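Local coordinates for protein pumilio homolog 23 (Arabidopsis thaliana, PDB 5WZJ) that recognises an 18S rRNA sequence through its pumilio repeats and probably regulates mRNA translation and stability, at residues Tyr222-Gln227 / Asn284-Leu289; Ala236-Leu241 / Val290-Glu295; Lys242-Leu247 / Val296-Leu301. All blocks are in the same frame, centred on the assembly; numbering follows the deposited sequence.

Contact 1: residues Tyr222-Gln227 / Asn284-Leu289; sequences YLQVDQ and NSFSHL. With nucleotides of chain B.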
loop_
_atom_site.group_PDB
_atom_site.type_symbol
_atom_site.label_atom_id
_atom_site.label_comp_id
_atom_site.label_asym_id
_atom_site.label_seq_id
_atom_site.Cartn_x
_atom_site.Cartn_y
_atom_site.Cartn_z
ATOM N N TYR A 222 6.972 -4.439 25.613
ATOM C CA TYR A 222 5.557 -4.126 25.542
ATOM C C TYR A 222 5.233 -3.036 24.531
ATOM O O TYR A 222 4.106 -3.005 24.031
ATOM C CB TYR A 222 5.039 -3.813 26.953
ATOM C CG TYR A 222 5.081 -5.138 27.702
ATOM C CD1 TYR A 222 4.118 -6.121 27.452
ATOM C CD2 TYR A 222 6.146 -5.459 28.555
ATOM C CE1 TYR A 222 4.167 -7.359 28.080
ATOM C CE2 TYR A 222 6.207 -6.697 29.189
ATOM C CZ TYR A 222 5.212 -7.647 28.945
ATOM O OH TYR A 222 5.258 -8.879 29.572
ATOM N N LEU A 223 6.201 -2.192 24.159
ATOM C CA LEU A 223 5.998 -1.355 22.976
ATOM C C LEU A 223 5.765 -2.213 21.733
ATOM O O LEU A 223 5.021 -1.813 20.831
ATOM C CB LEU A 223 7.199 -0.423 22.774
ATOM C CG LEU A 223 7.475 0.641 23.858
ATOM C CD1 LEU A 223 8.704 1.461 23.488
ATOM C CD2 LEU A 223 6.280 1.573 24.104
ATOM N N GLN A 224 6.386 -3.401 21.686
ATOM C CA GLN A 224 6.240 -4.314 20.553
ATOM C C GLN A 224 4.784 -4.701 20.317
ATOM O O GLN A 224 4.362 -4.886 19.168
ATOM C CB GLN A 224 7.067 -5.587 20.801
ATOM C CG GLN A 224 8.570 -5.440 20.616
ATOM C CD GLN A 224 9.308 -6.732 20.931
ATOM O OE1 GLN A 224 8.706 -7.711 21.371
ATOM N NE2 GLN A 224 10.612 -6.737 20.717
ATOM N N VAL A 225 4.008 -4.856 21.391
ATOM C CA VAL A 225 2.659 -5.408 21.308
ATOM C C VAL A 225 1.599 -4.359 21.607
ATOM O O VAL A 225 0.408 -4.680 21.675
ATOM C CB VAL A 225 2.487 -6.640 22.224
ATOM C CG1 VAL A 225 3.430 -7.777 21.784
ATOM C CG2 VAL A 225 2.742 -6.270 23.684
ATOM N N ASP A 226 1.989 -3.111 21.780
ATOM C CA ASP A 226 1.004 -2.051 21.904
ATOM C C ASP A 226 0.719 -1.514 20.511
ATOM O O ASP A 226 1.645 -1.133 19.789
ATOM C CB ASP A 226 1.495 -0.930 22.818
ATOM C CG ASP A 226 0.487 0.185 22.948
ATOM O OD1 ASP A 226 0.422 1.052 22.044
ATOM O OD2 ASP A 226 -0.239 0.193 23.959
ATOM N N GLN A 227 -0.558 -1.492 20.136
ATOM C CA GLN A 227 -0.916 -1.087 18.782
ATOM C C GLN A 227 -0.369 0.292 18.444
ATOM O O GLN A 227 0.153 0.514 17.345
ATOM C CB GLN A 227 -2.435 -1.108 18.615
ATOM C CG GLN A 227 -2.898 -0.374 17.395
ATOM C CD GLN A 227 -4.362 -0.632 17.112
ATOM O OE1 GLN A 227 -4.806 -1.775 17.085
ATOM N NE2 GLN A 227 -5.115 0.425 16.913
ATOM N N ASN A 284 -1.133 -9.178 16.950
ATOM C CA ASN A 284 -1.501 -8.322 15.823
ATOM C C ASN A 284 -0.604 -7.090 15.727
ATOM O O ASN A 284 -0.217 -6.688 14.625
ATOM C CB ASN A 284 -2.959 -7.885 15.897
ATOM C CG ASN A 284 -3.327 -6.960 14.737
ATOM O OD1 ASN A 284 -3.383 -7.393 13.586
ATOM N ND2 ASN A 284 -3.525 -5.676 15.029
ATOM N N SER A 285 -0.263 -6.475 16.864
ATOM C CA SER A 285 0.566 -5.272 16.816
ATOM C C SER A 285 2.004 -5.587 16.396
ATOM O O SER A 285 2.592 -4.868 15.580
ATOM C CB SER A 285 0.545 -4.569 18.168
ATOM O OG SER A 285 -0.767 -4.105 18.441
ATOM N N PHE A 286 2.603 -6.634 16.974
ATOM C CA PHE A 286 4.000 -6.949 16.655
ATOM C C PHE A 286 4.143 -7.458 15.226
ATOM O O PHE A 286 5.150 -7.177 14.554
ATOM C CB PHE A 286 4.539 -7.980 17.650
ATOM C CG PHE A 286 6.022 -8.199 17.570
ATOM C CD1 PHE A 286 6.908 -7.125 17.589
ATOM C CD2 PHE A 286 6.537 -9.483 17.505
ATOM C CE1 PHE A 286 8.288 -7.340 17.530
ATOM C CE2 PHE A 286 7.916 -9.706 17.449
ATOM C CZ PHE A 286 8.791 -8.628 17.469
ATOM N N SER A 287 3.171 -8.243 14.756
ATOM C CA SER A 287 3.265 -8.760 13.391
ATOM C C SER A 287 3.334 -7.618 12.389
ATOM O O SER A 287 4.170 -7.638 11.476
ATOM C CB SER A 287 2.092 -9.697 13.082
ATOM O OG SER A 287 0.849 -9.021 13.173
ATOM N N HIS A 288 2.501 -6.586 12.568
ATOM C CA HIS A 288 2.603 -5.414 11.693
ATOM C C HIS A 288 3.985 -4.771 11.776
ATOM O O HIS A 288 4.534 -4.320 10.759
ATOM C CB HIS A 288 1.533 -4.383 12.051
ATOM C CG HIS A 288 0.194 -4.654 11.447
ATOM N ND1 HIS A 288 -0.844 -5.224 12.154
ATOM C CD2 HIS A 288 -0.284 -4.410 10.204
ATOM C CE1 HIS A 288 -1.909 -5.310 11.373
ATOM N NE2 HIS A 288 -1.593 -4.829 10.185
ATOM N N LEU A 289 4.552 -4.688 12.983
ATOM C CA LEU A 289 5.888 -4.105 13.131
ATOM C C LEU A 289 6.942 -4.940 12.401
ATOM O O LEU A 289 7.820 -4.396 11.722
ATOM C CB LEU A 289 6.254 -3.982 14.615
ATOM C CG LEU A 289 7.610 -3.338 14.967
ATOM C CD1 LEU A 289 7.801 -2.010 14.233
ATOM C CD2 LEU A 289 7.698 -3.099 16.467
ATOM P P A B 8 -8.845 -6.743 12.192
ATOM O OP1 A B 8 -9.761 -6.577 13.346
ATOM O OP2 A B 8 -9.342 -6.537 10.818
ATOM O "O5'" A B 8 -7.602 -5.774 12.351
ATOM C "C5'" A B 8 -7.726 -4.393 12.106
ATOM C "C4'" A B 8 -7.255 -3.641 13.313
ATOM O "O4'" A B 8 -5.820 -3.809 13.461
ATOM C "C3'" A B 8 -7.483 -2.138 13.283
ATOM O "O3'" A B 8 -8.785 -1.821 13.771
ATOM C "C2'" A B 8 -6.386 -1.624 14.190
ATOM O "O2'" A B 8 -6.807 -1.828 15.533
ATOM C "C1'" A B 8 -5.241 -2.606 13.884
ATOM N N9 A B 8 -4.304 -2.169 12.820
ATOM C C8 A B 8 -4.524 -1.890 11.484
ATOM N N7 A B 8 -3.429 -1.562 10.823
ATOM C C5 A B 8 -2.416 -1.657 11.763
ATOM C C6 A B 8 -1.019 -1.460 11.712
ATOM N N6 A B 8 -0.321 -1.086 10.634
ATOM N N1 A B 8 -0.325 -1.653 12.860
ATOM C C2 A B 8 -0.965 -2.023 13.977
ATOM N N3 A B 8 -2.266 -2.234 14.145
ATOM C C4 A B 8 -2.940 -2.046 12.987
ATOM P P G B 7 -9.790 -10.133 8.114
ATOM O OP1 G B 7 -10.989 -10.633 8.824
ATOM O OP2 G B 7 -9.786 -8.943 7.233
ATOM O "O5'" G B 7 -8.680 -9.774 9.202
ATOM C "C5'" G B 7 -8.439 -10.630 10.303
ATOM C "C4'" G B 7 -7.287 -10.132 11.139
ATOM O "O4'" G B 7 -6.021 -10.425 10.491
ATOM C "C3'" G B 7 -7.229 -8.632 11.363
ATOM O "O3'" G B 7 -8.160 -8.190 12.333
ATOM C "C2'" G B 7 -5.770 -8.424 11.753
ATOM O "O2'" G B 7 -5.560 -8.805 13.101
ATOM C "C1'" G B 7 -5.067 -9.445 10.845
ATOM N N9 G B 7 -4.565 -8.798 9.624
ATOM C C8 G B 7 -5.295 -8.402 8.527
ATOM N N7 G B 7 -4.560 -7.813 7.630
ATOM C C5 G B 7 -3.279 -7.806 8.165
ATOM C C6 G B 7 -2.060 -7.299 7.645
ATOM O O6 G B 7 -1.878 -6.736 6.565
ATOM N N1 G B 7 -0.985 -7.505 8.502
ATOM C C2 G B 7 -1.090 -8.114 9.727
ATOM N N2 G B 7 0.047 -8.218 10.431
ATOM N N3 G B 7 -2.223 -8.588 10.228
ATOM C C4 G B 7 -3.268 -8.403 9.402
ATOM P P C B 9 -9.619 -0.558 13.205
ATOM O OP1 C B 9 -10.989 -0.646 13.769
ATOM O OP2 C B 9 -9.437 -0.431 11.735
ATOM O "O5'" C B 9 -8.871 0.709 13.835
ATOM C "C5'" C B 9 -8.786 0.926 15.241
ATOM C "C4'" C B 9 -8.038 2.209 15.519
ATOM O "O4'" C B 9 -6.672 2.076 15.083
ATOM C "C3'" C B 9 -8.590 3.446 14.807
ATOM O "O3'" C B 9 -9.395 4.178 15.712
ATOM C "C2'" C B 9 -7.358 4.245 14.349
ATOM O "O2'" C B 9 -7.207 5.444 15.103
ATOM C "C1'" C B 9 -6.176 3.305 14.638
ATOM N N1 C B 9 -5.304 3.081 13.466
ATOM C C2 C B 9 -4.208 3.924 13.368
ATOM O O2 C B 9 -4.068 4.774 14.270
ATOM N N3 C B 9 -3.353 3.783 12.321
ATOM C C4 C B 9 -3.583 2.849 11.398
ATOM N N4 C B 9 -2.727 2.743 10.377
ATOM C C5 C B 9 -4.712 1.969 11.485
ATOM C C6 C B 9 -5.545 2.115 12.526
HETATM O O HOH W 1 -1.675 -6.452 20.069
#
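Gln224 lies alongside Phe286, both side chains pointing the same way, with amide and ring planes 22° apart. Gln224 CB reaches Phe286 CD1 at 3.6 Å, Gln224 CG and CD meet its CE1, and Gln224 OE1 sits over the ring face toward its rim. Phe286 CG is anti to the backbone N (chi1 -170°), beside the carbonyl carbon. Both residues are buried, and NE2 of Gln224 is satisfied by Ile254 O. Ser285 closes the tight part: its OG lies 3.0 Å from Gln227 CA.

The side of Val225 is looser. Val225 CG1 stays 4.3 Å from Phe286 CB, and a water binds both Ser285 OG (3.0 Å) and Val225 O (3.2 Å). Beyond Ser285 the contact opens onto the RNA. Gln227 OE1 accepts from O2' of A8 of chain B at 2.5 Å, and Asn284 OD1 accepts from O2' of G7 of chain B at 2.6 Å. The His288 ring lies between the bases of G7 and A8 of chain B.

The contact joins the loop between helices 217-223 and 227-239, Asp226 at the latter's N-cap with OD1 accepting from Ser229 N, to the first turns of helix 284-296; Leu289 packs onto helix 227-239.

Contact 2: residues Ala236-Leu241 / Val290-Glu295; sequences ALRLML and VEVILE. With nucleotides of chain B.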
loop_
_atom_site.group_PDB
_atom_site.type_symbol
_atom_site.label_atom_id
_atom_site.label_comp_id
_atom_site.label_asym_id
_atom_site.label_seq_id
_atom_site.Cartn_x
_atom_site.Cartn_y
_atom_site.Cartn_z
ATOM N N ALA A 236 8.493 5.201 11.786
ATOM C CA ALA A 236 9.915 5.529 11.877
ATOM C C ALA A 236 10.756 4.618 10.982
ATOM O O ALA A 236 11.654 5.089 10.272
ATOM C CB ALA A 236 10.389 5.441 13.329
ATOM N N LEU A 237 10.472 3.313 10.980
ATOM C CA LEU A 237 11.299 2.417 10.176
ATOM C C LEU A 237 11.150 2.716 8.685
ATOM O O LEU A 237 12.144 2.728 7.947
ATOM C CB LEU A 237 10.946 0.962 10.472
ATOM C CG LEU A 237 11.386 0.414 11.828
ATOM C CD1 LEU A 237 10.595 -0.849 12.164
ATOM C CD2 LEU A 237 12.887 0.111 11.820
ATOM N N ARG A 238 9.917 2.970 8.228
ATOM C CA ARG A 238 9.695 3.314 6.822
ATOM C C ARG A 238 10.465 4.564 6.426
ATOM O O ARG A 238 11.013 4.637 5.318
ATOM C CB ARG A 238 8.203 3.523 6.544
ATOM C CG ARG A 238 7.360 2.261 6.597
ATOM C CD ARG A 238 5.932 2.538 6.146
ATOM N NE ARG A 238 4.936 1.899 7.007
ATOM C CZ ARG A 238 4.374 0.718 6.761
ATOM N NH1 ARG A 238 4.716 0.025 5.668
ATOM N NH2 ARG A 238 3.475 0.227 7.618
ATOM N N LEU A 239 10.513 5.563 7.313
ATOM C CA LEU A 239 11.259 6.784 7.022
ATOM C C LEU A 239 12.767 6.533 6.937
ATOM O O LEU A 239 13.486 7.341 6.347
ATOM C CB LEU A 239 10.960 7.846 8.092
ATOM C CG LEU A 239 9.487 8.299 8.179
ATOM C CD1 LEU A 239 9.242 9.153 9.413
ATOM C CD2 LEU A 239 9.060 9.061 6.930
ATOM N N MET A 240 13.263 5.438 7.516
ATOM C CA MET A 240 14.689 5.131 7.530
ATOM C C MET A 240 15.098 4.180 6.412
ATOM O O MET A 240 16.228 3.669 6.429
ATOM C CB MET A 240 15.084 4.542 8.889
ATOM C CG MET A 240 15.087 5.558 10.027
ATOM S SD MET A 240 16.391 6.797 9.793
ATOM C CE MET A 240 16.225 7.760 11.315
ATOM N N LEU A 241 14.200 3.914 5.461
ATOM C CA LEU A 241 14.510 3.050 4.330
ATOM C C LEU A 241 15.834 3.472 3.690
ATOM O O LEU A 241 16.090 4.663 3.490
ATOM C CB LEU A 241 13.359 3.111 3.312
ATOM C CG LEU A 241 13.470 2.274 2.027
ATOM C CD1 LEU A 241 13.245 0.805 2.296
ATOM C CD2 LEU A 241 12.505 2.760 0.958
ATOM N N VAL A 290 6.895 -6.265 12.561
ATOM C CA VAL A 290 7.931 -7.095 11.949
ATOM C C VAL A 290 7.811 -7.093 10.417
ATOM O O VAL A 290 8.824 -7.203 9.713
ATOM C CB VAL A 290 7.892 -8.521 12.529
ATOM C CG1 VAL A 290 8.973 -9.396 11.880
ATOM C CG2 VAL A 290 8.094 -8.481 14.052
ATOM N N GLU A 291 6.592 -6.962 9.877
ATOM C CA GLU A 291 6.441 -6.753 8.435
ATOM C C GLU A 291 7.319 -5.607 7.963
ATOM O O GLU A 291 8.020 -5.717 6.954
ATOM C CB GLU A 291 4.988 -6.443 8.067
ATOM C CG GLU A 291 3.998 -7.593 8.153
ATOM C CD GLU A 291 2.629 -7.129 7.692
ATOM O OE1 GLU A 291 1.693 -7.064 8.518
ATOM O OE2 GLU A 291 2.519 -6.760 6.505
ATOM N N VAL A 292 7.295 -4.495 8.694
ATOM C CA VAL A 292 8.049 -3.325 8.266
ATOM C C VAL A 292 9.544 -3.547 8.464
ATOM O O VAL A 292 10.356 -3.181 7.607
ATOM C CB VAL A 292 7.550 -2.067 8.998
ATOM C CG1 VAL A 292 8.405 -0.867 8.604
ATOM C CG2 VAL A 292 6.085 -1.800 8.629
ATOM N N ILE A 293 9.931 -4.168 9.582
ATOM C CA ILE A 293 11.335 -4.517 9.797
ATOM C C ILE A 293 11.884 -5.301 8.608
ATOM O O ILE A 293 12.972 -5.006 8.087
ATOM C CB ILE A 293 11.502 -5.302 11.108
ATOM C CG1 ILE A 293 11.306 -4.370 12.308
ATOM C CG2 ILE A 293 12.875 -5.945 11.164
ATOM C CD1 ILE A 293 11.230 -5.106 13.627
ATOM N N LEU A 294 11.138 -6.315 8.161
ATOM C CA LEU A 294 11.621 -7.150 7.062
ATOM C C LEU A 294 11.682 -6.376 5.752
ATOM O O LEU A 294 12.570 -6.630 4.931
ATOM C CB LEU A 294 10.740 -8.393 6.916
ATOM C CG LEU A 294 10.879 -9.399 8.068
ATOM C CD1 LEU A 294 9.886 -10.552 7.951
ATOM C CD2 LEU A 294 12.302 -9.927 8.075
ATOM N N GLU A 295 10.768 -5.420 5.554
ATOM C CA GLU A 295 10.778 -4.610 4.339
ATOM C C GLU A 295 11.987 -3.689 4.268
ATOM O O GLU A 295 12.478 -3.403 3.173
ATOM C CB GLU A 295 9.506 -3.771 4.239
ATOM C CG GLU A 295 8.323 -4.589 3.799
ATOM C CD GLU A 295 7.007 -3.912 4.077
ATOM O OE1 GLU A 295 6.961 -2.651 4.073
ATOM O OE2 GLU A 295 6.030 -4.662 4.304
ATOM P P G B 7 -9.790 -10.133 8.114
ATOM O OP1 G B 7 -10.989 -10.633 8.824
ATOM O OP2 G B 7 -9.786 -8.943 7.233
ATOM O "O5'" G B 7 -8.680 -9.774 9.202
ATOM C "C5'" G B 7 -8.439 -10.630 10.303
ATOM C "C4'" G B 7 -7.287 -10.132 11.139
ATOM O "O4'" G B 7 -6.021 -10.425 10.491
ATOM C "C3'" G B 7 -7.229 -8.632 11.363
ATOM O "O3'" G B 7 -8.160 -8.190 12.333
ATOM C "C2'" G B 7 -5.770 -8.424 11.753
ATOM O "O2'" G B 7 -5.560 -8.805 13.101
ATOM C "C1'" G B 7 -5.067 -9.445 10.845
ATOM N N9 G B 7 -4.565 -8.798 9.624
ATOM C C8 G B 7 -5.295 -8.402 8.527
ATOM N N7 G B 7 -4.560 -7.813 7.630
ATOM C C5 G B 7 -3.279 -7.806 8.165
ATOM C C6 G B 7 -2.060 -7.299 7.645
ATOM O O6 G B 7 -1.878 -6.736 6.565
ATOM N N1 G B 7 -0.985 -7.505 8.502
ATOM C C2 G B 7 -1.090 -8.114 9.727
ATOM N N2 G B 7 0.047 -8.218 10.431
ATOM N N3 G B 7 -2.223 -8.588 10.228
ATOM C C4 G B 7 -3.268 -8.403 9.402
#
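Val292 lays its CG2 methyl over one face of the Arg238 guanidinium, 3.3 Å above the plane and offset toward the rim. The two side chains cross at about a right angle, and the closest pair is Arg238 NH2 to Val292 CG2 at 3.5 Å. The other branch, Val292 CG1, is anti to the backbone N (chi1 176°) and packs on the adjacent residue, meeting Leu237 CB at 3.6 Å; it also approaches Arg238 CG. One valine therefore bridges an apolar and a charged side chain of helix 227-239.

Leu237 extends the apolar part. Its CD1 touches CG1 of Ile293 at 3.6 Å, although the CB of Ile293 points away from segment 236-241. Leu237 also packs on Ile251, and Ile293 on Met305, so this core reaches helices 244-254 and 299-310.

Toward the partly exposed flank, the chi3 of Arg238 (-136°) turns NE off the extended course of the chain. Its NH1 makes a long salt bridge of 3.8 Å to Glu295 OE1, with guanidinium and carboxylate planes 49° apart. Glu295 OE2 has a second cationic partner in Arg181, which also pairs with Glu291 OE2.

Glu291, on the same helix as Val292, uses OE1 to accept from both N1 (2.7 Å) and N2 (2.8 Å) of G7 of chain B. This pairing is consistent with recognition of the guanine through N1 and N2.

Chemically, the contact combines an apolar core with a weakly coupled charge pair. The methyl packing supplies the close contacts, whereas the separation and tilt of Arg238 and Glu295 point to a mainly electrostatic attraction. Arg181, bound to both glutamates, would be expected to favour their anionic forms, consistent with an acceptor at Glu291 OE1 for the two guanine donors.

Contact 3: residues Lys242-Leu247 / Val296-Leu301; sequences KQDEQL and VAPESL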
loop_
_atom_site.group_PDB
_atom_site.type_symbol
_atom_site.label_atom_id
_atom_site.label_comp_id
_atom_site.label_asym_id
_atom_site.label_seq_id
_atom_site.Cartn_x
_atom_site.Cartn_y
_atom_site.Cartn_z
ATOM N N LYS A 242 16.701 2.491 3.433
ATOM C CA LYS A 242 18.019 2.660 2.818
ATOM C C LYS A 242 19.028 3.415 3.690
ATOM O O LYS A 242 20.162 3.637 3.240
ATOM C CB LYS A 242 17.934 3.355 1.449
ATOM C CG LYS A 242 17.177 2.555 0.393
ATOM C CD LYS A 242 16.908 3.419 -0.834
ATOM C CE LYS A 242 16.153 2.656 -1.903
ATOM N NZ LYS A 242 16.972 1.537 -2.445
ATOM N N GLN A 243 18.672 3.814 4.916
ATOM C CA GLN A 243 19.649 4.417 5.830
ATOM C C GLN A 243 20.275 3.311 6.682
ATOM O O GLN A 243 19.989 3.153 7.869
ATOM C CB GLN A 243 18.986 5.482 6.694
ATOM C CG GLN A 243 18.130 6.469 5.908
ATOM C CD GLN A 243 18.924 7.161 4.810
ATOM O OE1 GLN A 243 19.996 7.705 5.059
ATOM N NE2 GLN A 243 18.411 7.119 3.593
ATOM N N ASP A 244 21.160 2.537 6.044
ATOM C CA ASP A 244 21.551 1.248 6.622
ATOM C C ASP A 244 22.237 1.404 7.972
ATOM O O ASP A 244 22.019 0.593 8.877
ATOM C CB ASP A 244 22.449 0.479 5.656
ATOM C CG ASP A 244 21.645 -0.267 4.591
ATOM O OD1 ASP A 244 20.418 -0.034 4.479
ATOM O OD2 ASP A 244 22.240 -1.093 3.878
ATOM N N GLU A 245 23.073 2.432 8.134
ATOM C CA GLU A 245 23.771 2.593 9.405
ATOM C C GLU A 245 22.809 2.915 10.544
ATOM O O GLU A 245 23.059 2.518 11.687
ATOM C CB GLU A 245 24.865 3.670 9.288
ATOM C CG GLU A 245 24.408 5.133 9.395
ATOM C CD GLU A 245 23.743 5.671 8.125
ATOM O OE1 GLU A 245 23.560 4.910 7.146
ATOM O OE2 GLU A 245 23.410 6.874 8.114
ATOM N N GLN A 246 21.714 3.635 10.266
ATOM C CA GLN A 246 20.713 3.868 11.302
ATOM C C GLN A 246 19.839 2.632 11.520
ATOM O O GLN A 246 19.511 2.297 12.664
ATOM C CB GLN A 246 19.851 5.089 10.946
ATOM C CG GLN A 246 20.657 6.374 10.775
ATOM C CD GLN A 246 19.833 7.621 11.047
ATOM O OE1 GLN A 246 19.384 7.844 12.172
ATOM N NE2 GLN A 246 19.643 8.448 10.018
ATOM N N LEU A 247 19.449 1.953 10.436
ATOM C CA LEU A 247 18.633 0.746 10.562
ATOM C C LEU A 247 19.341 -0.313 11.389
ATOM O O LEU A 247 18.710 -0.987 12.212
ATOM C CB LEU A 247 18.282 0.190 9.183
ATOM C CG LEU A 247 17.315 1.064 8.379
ATOM C CD1 LEU A 247 17.225 0.569 6.956
ATOM C CD2 LEU A 247 15.956 1.027 9.050
ATOM N N VAL A 296 12.446 -3.161 5.409
ATOM C CA VAL A 296 13.569 -2.224 5.397
ATOM C C VAL A 296 14.893 -2.858 5.808
ATOM O O VAL A 296 15.934 -2.185 5.729
ATOM C CB VAL A 296 13.289 -1.000 6.296
ATOM C CG1 VAL A 296 12.042 -0.292 5.822
ATOM C CG2 VAL A 296 13.178 -1.428 7.774
ATOM N N ALA A 297 14.896 -4.124 6.224
ATOM C CA ALA A 297 16.093 -4.704 6.817
ATOM C C ALA A 297 17.235 -4.738 5.805
ATOM O O ALA A 297 17.028 -5.160 4.661
ATOM C CB ALA A 297 15.808 -6.119 7.314
ATOM N N PRO A 298 18.436 -4.282 6.174
ATOM C CA PRO A 298 19.616 -4.543 5.347
ATOM C C PRO A 298 19.906 -6.033 5.273
ATOM O O PRO A 298 19.454 -6.818 6.109
ATOM C CB PRO A 298 20.742 -3.801 6.080
ATOM C CG PRO A 298 20.034 -2.750 6.880
ATOM C CD PRO A 298 18.744 -3.402 7.309
ATOM N N GLU A 299 20.707 -6.411 4.269
ATOM C CA GLU A 299 20.879 -7.822 3.928
ATOM C C GLU A 299 21.313 -8.648 5.133
ATOM O O GLU A 299 20.720 -9.692 5.432
ATOM C CB GLU A 299 21.893 -7.973 2.790
ATOM C CG GLU A 299 22.300 -9.425 2.548
ATOM C CD GLU A 299 23.054 -9.626 1.241
ATOM O OE1 GLU A 299 22.599 -9.099 0.197
ATOM O OE2 GLU A 299 24.100 -10.311 1.264
ATOM N N SER A 300 22.353 -8.198 5.836
ATOM C CA SER A 300 22.889 -8.981 6.944
ATOM C C SER A 300 21.843 -9.170 8.032
ATOM O O SER A 300 21.741 -10.241 8.644
ATOM C CB SER A 300 24.128 -8.286 7.517
ATOM O OG SER A 300 23.791 -6.976 7.960
ATOM N N LEU A 301 21.055 -8.132 8.287
ATOM C CA LEU A 301 20.035 -8.233 9.319
ATOM C C LEU A 301 18.898 -9.146 8.865
ATOM O O LEU A 301 18.423 -9.980 9.643
ATOM C CB LEU A 301 19.537 -6.826 9.663
ATOM C CG LEU A 301 18.702 -6.661 10.921
ATOM C CD1 LEU A 301 19.003 -5.320 11.574
ATOM C CD2 LEU A 301 17.256 -6.758 10.549
HETATM O O HOH W 2 16.325 -0.403 3.675
#
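Leu247 and Pro298 meet through Leu247 CB and Pro298 CD at 4.1 Å, the leucine directed toward the turn between helices 284-296 and 299-310. Farther out on the same side chain, the two methyls divide their partners. CD1 lies 3.3 Å from the carbonyl O of Val296, while CD2 meets Val296 CG2 at 3.9 Å. Leu247 and Val296 cross at about a right angle, and Val296 CG2 stands between its own backbone N and carbonyl carbon (CG1 at chi1 -59°), which leaves that methyl facing the leucine.

Asp244 approaches the same proline at CB and CG: its OD1 is 3.6 Å from Pro298 CG, the two side chains sliding past each other in opposite directions. This is a van der Waals approach of a carboxylate to ring carbons.

Around this first shell, a water joins the backbones: it accepts from Lys242 N at 2.9 Å and donates to Val296 O at 2.7 Å, linking the two turns. Gln243 and Pro298 each occupy the N-cap position of the helix that follows. Outside the pair, Ala297 O is bound by Arg335, and Pro298 and Leu301 both pack on Leu248.

Two helix-to-helix turns in adjacent repeats, Pumilio 4 and Pumilio 5, thus pack side by side, about 13 Å from the RNA at the nearest atom, as expected for stacked helical repeats of the PUF superhelix.

All three contacts join Pumilio repeat 4 to Pumilio repeat 5. Along the chain the first segments come in order, 222-227, 236-241 and 242-247, followed in the same order by their partners, as expected for two successive repeats laid side by side. Contacts 1 and 2 share helix 284-296, lie 13 Å apart between centres and touch through Leu289 CD1 and Leu237 CD1 at 3.7 Å. Contacts 2 and 3 are 9 Å apart between centres, Met240 O touching Leu247 CD1 at 3.3 Å; contacts 1 and 3, 20 Å apart between centres, do not touch. The interface therefore runs continuously from contacts 1 and 2, which both reach the RNA, to the inter-helix turns of contact 3.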